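Local coordinates for beta-lactamase-like protein (Novosphingobium pentaromativorans US6-1, PDB 6AUF) that probably hydrolyses beta-lactam antibiotics, as a zinc-dependent metallo-beta-lactamase of the B3 type with two zinc ions in its metal centre, at residues Asn52-Gly57 and Arg91-Asp96; Arg180-His185 and Ser189-Trp194; Phe258-Leu261 and Pro266-Asn269. One frame throughout, in Å; residues are numbered along the deposited sequence.

Contact 1. Residues Asn52-Gly57 and Arg91-Asp96; sequences NTWYVG and RKLGFD
Trp54 meets Leu93 and Phe95, and Val56 adds a smaller contact beside them. The aliphatic part centres on one methyl of Leu93. Leu93 CD2 is 3.3 Å from Trp54 CE3 and lies close to CB, CG and CD2 of the tryptophan as well, meeting the indole obliquely. The same methyl reaches Val56, where CG1 is 4.1 Å from Leu93 CD2. One branch of the leucine therefore bridges the strand residue and the residue two places on.

The aromatic part is the pair Trp54 and Phe95. Phe95 comes over one face of the indole with CE2 and CZ. Phe95 CE2 lies 3.6 Å from Trp54 NE1. The five-membered ring of Trp54 and the ring of Phe95 meet obliquely, with centroids 5.0 Å apart and planes at 58°. Trp54 CG stands anti to its own carbonyl carbon (chi1 -51°), which sends the indole off strand 53-55 toward the loop. Phe95 extends beyond the pair to His72, edge-to-face, and Ile90 of helix 83-91 touches both Val56 and Phe95.

No hydrogen bond links the two segments, which lie away from the zinc site. Val56 O is hydrogen-bonded to Asn89 ND2 of helix 83-91. Within the strand segment, Thr53 OG1 donates to Asn52 OD1 at 3.0 Å. Gly94 ends the helix in a Schellman motif with phi 89°. Leu93 and Phe95, which flank Gly94 in sequence, both reach Trp54.

Between these segments the contact is thus apolar and aromatic. The chemistry implies a join made without any directional bond from one segment to the other, while the indole NE1 is satisfied by Thr67 OG1.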
loop_
_atom_site.group_PDB
_atom_site.type_symbol
_atom_site.label_atom_id
_atom_site.label_comp_id
_atom_site.label_asym_id
_atom_site.label_seq_id
_atom_site.Cartn_x
_atom_site.Cartn_y
_atom_site.Cartn_z
ATOM N N ASN A 52 5.833 9.744 13.613
ATOM C CA ASN A 52 4.446 10.133 13.378
ATOM C C ASN A 52 3.662 9.100 12.574
ATOM O O ASN A 52 2.573 9.423 12.071
ATOM C CB ASN A 52 4.400 11.487 12.660
ATOM C CG ASN A 52 5.033 11.437 11.258
ATOM O OD1 ASN A 52 5.475 10.378 10.786
ATOM N ND2 ASN A 52 5.059 12.584 10.583
ATOM N N THR A 53 4.174 7.875 12.447
ATOM C CA THR A 53 3.599 6.877 11.557
ATOM C C THR A 53 3.111 5.673 12.346
ATOM O O THR A 53 3.839 5.138 13.189
ATOM C CB THR A 53 4.620 6.447 10.501
ATOM O OG1 THR A 53 5.054 7.609 9.795
ATOM C CG2 THR A 53 4.009 5.443 9.546
ATOM N N TRP A 54 1.906 5.212 12.011
ATOM C CA TRP A 54 1.172 4.234 12.791
ATOM C C TRP A 54 0.564 3.169 11.889
ATOM O O TRP A 54 0.038 3.478 10.813
ATOM C CB TRP A 54 0.060 4.929 13.568
ATOM C CG TRP A 54 0.526 6.115 14.373
ATOM C CD1 TRP A 54 0.568 7.411 13.970
ATOM C CD2 TRP A 54 0.998 6.098 15.726
ATOM N NE1 TRP A 54 1.041 8.210 14.984
ATOM C CE2 TRP A 54 1.309 7.427 16.074
ATOM C CE3 TRP A 54 1.174 5.087 16.680
ATOM C CZ2 TRP A 54 1.788 7.773 17.327
ATOM C CZ3 TRP A 54 1.658 5.431 17.921
ATOM C CH2 TRP A 54 1.964 6.762 18.235
ATOM N N TYR A 55 0.627 1.914 12.334
ATOM C CA TYR A 55 -0.157 0.856 11.708
ATOM C C TYR A 55 -1.553 0.860 12.310
ATOM O O TYR A 55 -1.707 0.823 13.533
ATOM C CB TYR A 55 0.496 -0.512 11.906
ATOM C CG TYR A 55 -0.141 -1.607 11.077
ATOM C CD1 TYR A 55 -1.234 -2.336 11.550
ATOM C CD2 TYR A 55 0.349 -1.910 9.808
ATOM C CE1 TYR A 55 -1.809 -3.344 10.784
ATOM C CE2 TYR A 55 -0.220 -2.908 9.036
ATOM C CZ TYR A 55 -1.289 -3.616 9.521
ATOM O OH TYR A 55 -1.829 -4.597 8.729
ATOM N N VAL A 56 -2.569 0.916 11.455
ATOM C CA VAL A 56 -3.949 1.029 11.907
ATOM C C VAL A 56 -4.823 0.111 11.071
ATOM O O VAL A 56 -6.054 0.221 11.091
ATOM C CB VAL A 56 -4.447 2.483 11.826
ATOM C CG1 VAL A 56 -3.865 3.315 12.958
ATOM C CG2 VAL A 56 -4.081 3.083 10.471
ATOM N N GLY A 57 -4.191 -0.789 10.322
ATOM C CA GLY A 57 -4.903 -1.719 9.474
ATOM C C GLY A 57 -5.355 -2.946 10.236
ATOM O O GLY A 57 -5.401 -2.969 11.470
ATOM N N ARG A 91 -8.971 6.033 16.662
ATOM C CA ARG A 91 -9.367 6.540 17.966
ATOM C C ARG A 91 -8.605 5.826 19.071
ATOM O O ARG A 91 -8.030 6.465 19.960
ATOM C CB ARG A 91 -10.874 6.370 18.135
ATOM C CG ARG A 91 -11.649 6.704 16.876
ATOM C CD ARG A 91 -13.107 6.316 16.988
ATOM N NE ARG A 91 -13.894 6.876 15.896
ATOM C CZ ARG A 91 -14.312 8.138 15.849
ATOM N NH1 ARG A 91 -14.019 8.982 16.835
ATOM N NH2 ARG A 91 -15.024 8.560 14.813
ATOM N N LYS A 92 -8.567 4.494 19.015
ATOM C CA LYS A 92 -7.841 3.726 20.015
ATOM C C LYS A 92 -6.406 4.202 20.182
ATOM O O LYS A 92 -5.771 3.849 21.178
ATOM C CB LYS A 92 -7.881 2.238 19.647
ATOM C CG LYS A 92 -9.269 1.612 19.756
ATOM C CD LYS A 92 -9.493 0.578 18.654
ATOM C CE LYS A 92 -9.845 -0.785 19.225
ATOM N NZ LYS A 92 -8.649 -1.479 19.785
ATOM N N LEU A 93 -5.882 4.996 19.247
ATOM C CA LEU A 93 -4.564 5.601 19.371
ATOM C C LEU A 93 -4.620 7.028 19.899
ATOM O O LEU A 93 -3.566 7.649 20.084
ATOM C CB LEU A 93 -3.856 5.584 18.018
ATOM C CG LEU A 93 -2.652 4.655 17.874
ATOM C CD1 LEU A 93 -3.045 3.261 18.256
ATOM C CD2 LEU A 93 -2.113 4.685 16.439
ATOM N N GLY A 94 -5.818 7.561 20.131
ATOM C CA GLY A 94 -5.973 8.920 20.606
ATOM C C GLY A 94 -6.061 9.974 19.530
ATOM O O GLY A 94 -5.852 11.157 19.828
ATOM N N PHE A 95 -6.368 9.592 18.293
ATOM C CA PHE A 95 -6.458 10.524 17.180
ATOM C C PHE A 95 -7.894 10.627 16.682
ATOM O O PHE A 95 -8.652 9.654 16.706
ATOM C CB PHE A 95 -5.532 10.100 16.033
ATOM C CG PHE A 95 -4.076 10.088 16.407
ATOM C CD1 PHE A 95 -3.407 11.271 16.688
ATOM C CD2 PHE A 95 -3.375 8.899 16.483
ATOM C CE1 PHE A 95 -2.064 11.267 17.036
ATOM C CE2 PHE A 95 -2.028 8.888 16.827
ATOM C CZ PHE A 95 -1.374 10.070 17.101
ATOM N N ASP A 96 -8.263 11.825 16.232
ATOM C CA ASP A 96 -9.609 12.073 15.741
ATOM C C ASP A 96 -9.661 11.796 14.245
ATOM O O ASP A 96 -8.918 12.431 13.486
ATOM C CB ASP A 96 -10.018 13.509 16.009
ATOM C CG ASP A 96 -11.512 13.730 15.867
ATOM O OD1 ASP A 96 -12.167 12.929 15.165
ATOM O OD2 ASP A 96 -12.030 14.708 16.464
#

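Contact 2. Residues Arg180-His185 and Ser189-Trp194; sequences RETPAH and SASWTW. With ZN (zinc ion), chain C.
Arg180 and Ser191 form an antiparallel hydrogen-bonded pair at the end of a beta hairpin. Arg180 N donates to Ser191 O at 2.9 Å, and Ser191 N returns the bond to Arg180 O at 2.9 Å. Glu181 and Ala190 are the next, non-hydrogen-bonded pair. Past it, Thr182 N donates to Ser189 O at 3.0 Å. Pro183 then centres an inverse gamma turn, with Ala184 N bonded to Thr182 O.

Hydroxyl groups make the second set of contacts. Thr182 OG1 sits between its backbone N and carbonyl carbon (chi1 58°), a rotation that turns it to the serines. It shares a hydrogen bond with Ser191 OG at 3.1 Å, and the donor is not fixed. Ser189 OG lies 2.5 Å from Thr182 O, but Asp210 OD2 competes for its proton. Asp210 is also the strongest polar partner of Ser191.

Arg180 and Glu181 point to different faces of the sheet, and each finds its charged partner outside the two segments. Salt bridges join Arg180 NE to Asp166 OD1 and Glu181 OE2 to Arg231 NH2. Glu181 OE1 is hydrogen-bonded to Ser132 OG.

Metal binding is the last kind. His185 NE2 binds a zinc ion at 2.1 Å, and His107 and His109 are further ligands of it. His185 ND1 is held by Thr213 O, which fixes the ring's rotation and would probably make NE2 a stronger donor to the metal. The bonds gathered at Thr182 are consistent with a firmly bonded turn leading to the zinc ligand His185.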
loop_
_atom_site.group_PDB
_atom_site.type_symbol
_atom_site.label_atom_id
_atom_site.label_comp_id
_atom_site.label_asym_id
_atom_site.label_seq_id
_atom_site.Cartn_x
_atom_site.Cartn_y
_atom_site.Cartn_z
ATOM N N ARG A 180 5.584 7.751 -5.965
ATOM C CA ARG A 180 6.191 7.246 -7.178
ATOM C C ARG A 180 5.195 6.312 -7.849
ATOM O O ARG A 180 4.630 5.430 -7.187
ATOM C CB ARG A 180 7.495 6.480 -6.904
ATOM C CG ARG A 180 8.713 7.298 -6.442
ATOM C CD ARG A 180 9.037 8.488 -7.293
ATOM N NE ARG A 180 9.268 8.148 -8.698
ATOM C CZ ARG A 180 10.467 8.064 -9.276
ATOM N NH1 ARG A 180 11.571 8.274 -8.571
ATOM N NH2 ARG A 180 10.569 7.765 -10.574
ATOM N N GLU A 181 4.992 6.493 -9.160
ATOM C CA GLU A 181 4.290 5.476 -9.939
ATOM C C GLU A 181 5.174 4.237 -10.062
ATOM O O GLU A 181 6.298 4.314 -10.578
ATOM C CB GLU A 181 3.895 6.007 -11.315
ATOM C CG GLU A 181 2.519 6.668 -11.306
ATOM C CD GLU A 181 2.012 7.018 -12.690
ATOM O OE1 GLU A 181 0.801 7.325 -12.847
ATOM O OE2 GLU A 181 2.834 6.978 -13.620
ATOM N N THR A 182 4.665 3.099 -9.585
ATOM C CA THR A 182 5.436 1.854 -9.464
ATOM C C THR A 182 4.608 0.694 -10.015
ATOM O O THR A 182 4.182 -0.189 -9.264
ATOM C CB THR A 182 5.840 1.603 -8.001
ATOM O OG1 THR A 182 4.668 1.547 -7.166
ATOM C CG2 THR A 182 6.706 2.723 -7.489
ATOM N N PRO A 183 4.381 0.649 -11.330
ATOM C CA PRO A 183 3.287 -0.183 -11.860
ATOM C C PRO A 183 3.628 -1.652 -12.057
ATOM O O PRO A 183 3.279 -2.226 -13.096
ATOM C CB PRO A 183 2.969 0.490 -13.207
ATOM C CG PRO A 183 3.709 1.817 -13.168
ATOM C CD PRO A 183 4.924 1.530 -12.373
ATOM N N ALA A 184 4.280 -2.276 -11.064
ATOM C CA ALA A 184 4.653 -3.679 -11.186
ATOM C C ALA A 184 3.453 -4.600 -11.001
ATOM O O ALA A 184 3.297 -5.572 -11.746
ATOM C CB ALA A 184 5.755 -4.018 -10.192
ATOM N N HIS A 185 2.590 -4.308 -10.033
ATOM C CA HIS A 185 1.544 -5.246 -9.651
ATOM C C HIS A 185 0.236 -4.957 -10.366
ATOM O O HIS A 185 -0.524 -5.887 -10.663
ATOM C CB HIS A 185 1.354 -5.222 -8.120
ATOM C CG HIS A 185 0.057 -5.825 -7.653
ATOM N ND1 HIS A 185 -0.130 -7.183 -7.500
ATOM C CD2 HIS A 185 -1.125 -5.250 -7.331
ATOM C CE1 HIS A 185 -1.367 -7.419 -7.097
ATOM N NE2 HIS A 185 -1.989 -6.262 -6.986
ATOM N N SER A 189 -0.527 1.092 -9.614
ATOM C CA SER A 189 0.267 0.907 -8.407
ATOM C C SER A 189 1.117 2.137 -8.097
ATOM O O SER A 189 1.773 2.710 -8.977
ATOM C CB SER A 189 1.156 -0.321 -8.554
ATOM O OG SER A 189 2.240 -0.216 -7.654
ATOM N N ALA A 190 1.099 2.538 -6.831
ATOM C CA ALA A 190 1.875 3.655 -6.323
ATOM C C ALA A 190 2.614 3.239 -5.057
ATOM O O ALA A 190 2.157 2.385 -4.294
ATOM C CB ALA A 190 0.992 4.852 -6.020
ATOM N N SER A 191 3.774 3.846 -4.852
ATOM C CA SER A 191 4.572 3.664 -3.654
ATOM C C SER A 191 4.851 5.031 -3.051
ATOM O O SER A 191 5.003 6.024 -3.773
ATOM C CB SER A 191 5.882 2.941 -3.959
ATOM O OG SER A 191 5.634 1.569 -4.211
ATOM N N TRP A 192 4.910 5.075 -1.719
ATOM C CA TRP A 192 4.973 6.325 -0.987
ATOM C C TRP A 192 6.191 6.364 -0.072
ATOM O O TRP A 192 6.658 5.331 0.418
ATOM C CB TRP A 192 3.700 6.518 -0.179
ATOM C CG TRP A 192 2.476 6.712 -1.026
ATOM C CD1 TRP A 192 1.645 5.739 -1.502
ATOM C CD2 TRP A 192 1.932 7.959 -1.476
ATOM N NE1 TRP A 192 0.619 6.301 -2.221
ATOM C CE2 TRP A 192 0.771 7.664 -2.221
ATOM C CE3 TRP A 192 2.323 9.295 -1.340
ATOM C CZ2 TRP A 192 -0.010 8.659 -2.820
ATOM C CZ3 TRP A 192 1.545 10.286 -1.942
ATOM C CH2 TRP A 192 0.393 9.960 -2.667
ATOM N N THR A 193 6.674 7.577 0.188
ATOM C CA THR A 193 7.953 7.778 0.858
ATOM C C THR A 193 7.888 9.063 1.682
ATOM O O THR A 193 7.391 10.087 1.195
ATOM C CB THR A 193 9.075 7.813 -0.209
ATOM O OG1 THR A 193 9.997 6.739 0.017
ATOM C CG2 THR A 193 9.812 9.164 -0.287
ATOM N N TRP A 194 8.369 9.013 2.925
ATOM C CA TRP A 194 8.383 10.205 3.778
ATOM C C TRP A 194 9.331 9.980 4.947
ATOM O O TRP A 194 9.742 8.854 5.227
ATOM C CB TRP A 194 6.984 10.574 4.296
ATOM C CG TRP A 194 6.374 9.564 5.240
ATOM C CD1 TRP A 194 6.381 9.605 6.617
ATOM C CD2 TRP A 194 5.657 8.384 4.883
ATOM N NE1 TRP A 194 5.713 8.513 7.135
ATOM C CE2 TRP A 194 5.257 7.748 6.096
ATOM C CE3 TRP A 194 5.314 7.792 3.664
ATOM C CZ2 TRP A 194 4.537 6.553 6.114
ATOM C CZ3 TRP A 194 4.593 6.601 3.684
ATOM C CH2 TRP A 194 4.214 5.997 4.896
HETATM ZN ZN ZN C . -3.694 -6.125 -5.802
#

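Contact 3. Residues Phe258-Leu261 and Pro266-Asn269; sequences FDRL and PLVN
The guanidinium of Arg260 meets the loop at its edge. Leu267 O and Pro266 O both lie near its plane. Leu267 O is 2.7 Å from Arg260 NH1, but the angle is too poor for a hydrogen bond. The bond that holds this group goes elsewhere, from NE to Ser255 O. A bend at chi3 (-66°) turns the guanidinium so that its edge faces the Leu267 carbonyl. The placement of the arginine chain against Pro266 O is doubtful, because the two come too close in the model.

A second, apolar contact lies next to it. Leu261 CD2 touches Leu267 CD1 at 3.8 Å, the two side chains meeting at a slant. Leu267 also rests on Ile246, and Arg260 on Leu247, both in strand 246-248.

Asp259 closes the bend between the segments through a backbone bond with Ala265 and a salt bridge to Lys264. The arrangement belongs to the connection between helices 257-261 and 272-292. It lies at the edge of one sheet of the alpha-beta/beta-alpha sandwich of the metallo-beta-lactamase fold, where helix 257-261 and the loop after it rest on the outermost strand 246-248.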
loop_
_atom_site.group_PDB
_atom_site.type_symbol
_atom_site.label_atom_id
_atom_site.label_comp_id
_atom_site.label_asym_id
_atom_site.label_seq_id
_atom_site.Cartn_x
_atom_site.Cartn_y
_atom_site.Cartn_z
ATOM N N PHE A 258 5.099 -7.490 10.998
ATOM C CA PHE A 258 4.656 -7.671 12.381
ATOM C C PHE A 258 5.804 -8.086 13.300
ATOM O O PHE A 258 5.923 -7.565 14.411
ATOM C CB PHE A 258 3.497 -8.665 12.433
ATOM C CG PHE A 258 2.222 -8.112 11.862
ATOM C CD1 PHE A 258 2.118 -6.751 11.574
ATOM C CD2 PHE A 258 1.141 -8.932 11.583
ATOM C CE1 PHE A 258 0.949 -6.215 11.041
ATOM C CE2 PHE A 258 -0.038 -8.408 11.042
ATOM C CZ PHE A 258 -0.138 -7.050 10.785
ATOM N N ASP A 259 6.672 -8.997 12.850
ATOM C CA ASP A 259 7.852 -9.345 13.639
ATOM C C ASP A 259 8.748 -8.136 13.864
ATOM O O ASP A 259 9.259 -7.930 14.970
ATOM C CB ASP A 259 8.646 -10.452 12.948
ATOM C CG ASP A 259 8.036 -11.824 13.143
ATOM O OD1 ASP A 259 6.969 -11.915 13.783
ATOM O OD2 ASP A 259 8.633 -12.812 12.658
ATOM N N ARG A 260 8.972 -7.339 12.814
ATOM C CA ARG A 260 9.826 -6.159 12.928
ATOM C C ARG A 260 9.214 -5.132 13.875
ATOM O O ARG A 260 9.933 -4.478 14.641
ATOM C CB ARG A 260 10.075 -5.556 11.533
ATOM C CG ARG A 260 10.831 -6.489 10.575
ATOM C CD ARG A 260 11.446 -5.764 9.348
ATOM N NE ARG A 260 10.429 -5.229 8.454
ATOM C CZ ARG A 260 10.324 -3.956 8.091
ATOM N NH1 ARG A 260 11.197 -3.048 8.508
ATOM N NH2 ARG A 260 9.337 -3.596 7.291
ATOM N N LEU A 261 7.885 -4.983 13.838
ATOM C CA LEU A 261 7.198 -4.105 14.774
ATOM C C LEU A 261 7.216 -4.676 16.188
ATOM O O LEU A 261 7.179 -3.924 17.166
ATOM C CB LEU A 261 5.757 -3.872 14.316
ATOM C CG LEU A 261 5.586 -2.911 13.151
ATOM C CD1 LEU A 261 4.125 -2.538 12.970
ATOM C CD2 LEU A 261 6.444 -1.676 13.356
ATOM N N PRO A 266 14.573 -6.777 12.772
ATOM C CA PRO A 266 15.033 -5.383 12.676
ATOM C C PRO A 266 14.036 -4.523 11.918
ATOM O O PRO A 266 13.686 -4.819 10.775
ATOM C CB PRO A 266 16.366 -5.502 11.924
ATOM C CG PRO A 266 16.813 -6.906 12.191
ATOM C CD PRO A 266 15.543 -7.715 12.184
ATOM N N LEU A 267 13.585 -3.442 12.561
ATOM C CA LEU A 267 12.670 -2.517 11.905
ATOM C C LEU A 267 13.378 -1.696 10.832
ATOM O O LEU A 267 12.765 -1.356 9.816
ATOM C CB LEU A 267 12.030 -1.594 12.939
ATOM C CG LEU A 267 11.081 -0.530 12.387
ATOM C CD1 LEU A 267 9.831 -1.171 11.816
ATOM C CD2 LEU A 267 10.720 0.493 13.451
ATOM N N VAL A 268 14.656 -1.381 11.032
ATOM C CA VAL A 268 15.425 -0.534 10.132
ATOM C C VAL A 268 16.361 -1.406 9.307
ATOM O O VAL A 268 17.196 -2.131 9.858
ATOM C CB VAL A 268 16.215 0.536 10.894
ATOM C CG1 VAL A 268 17.162 1.260 9.944
ATOM C CG2 VAL A 268 15.264 1.533 11.537
ATOM N N ASN A 269 16.234 -1.319 7.979
ATOM C CA ASN A 269 17.101 -2.082 7.082
ATOM C C ASN A 269 17.061 -1.388 5.712
ATOM O O ASN A 269 16.246 -1.733 4.857
ATOM C CB ASN A 269 16.677 -3.533 6.995
ATOM C CG ASN A 269 17.303 -4.247 5.819
ATOM O OD1 ASN A 269 18.382 -3.873 5.347
ATOM N ND2 ASN A 269 16.621 -5.273 5.324
#

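From the N terminus, contact 1 comes first. It closes a 33-residue loop that holds strands 64-66 and 72-75 and most of helix 83-91, within the seven-stranded sheet region. Contact 2 closes the short hairpin turn of the five-stranded sheet, and contact 3 a four-residue bend before helix 272-292. The three follow in series, with none nested or crossed. Contact 1 touches both others. Thr53 OG1 is 2.9 Å from Trp194 NE1, a probable hydrogen bond joining the two sheets. Tyr55 packs edge-to-face on Phe258, which brings helix 257-261 to strand 53-55. Contacts 2 and 3 do not touch; their nearest atoms are about 11 Å apart.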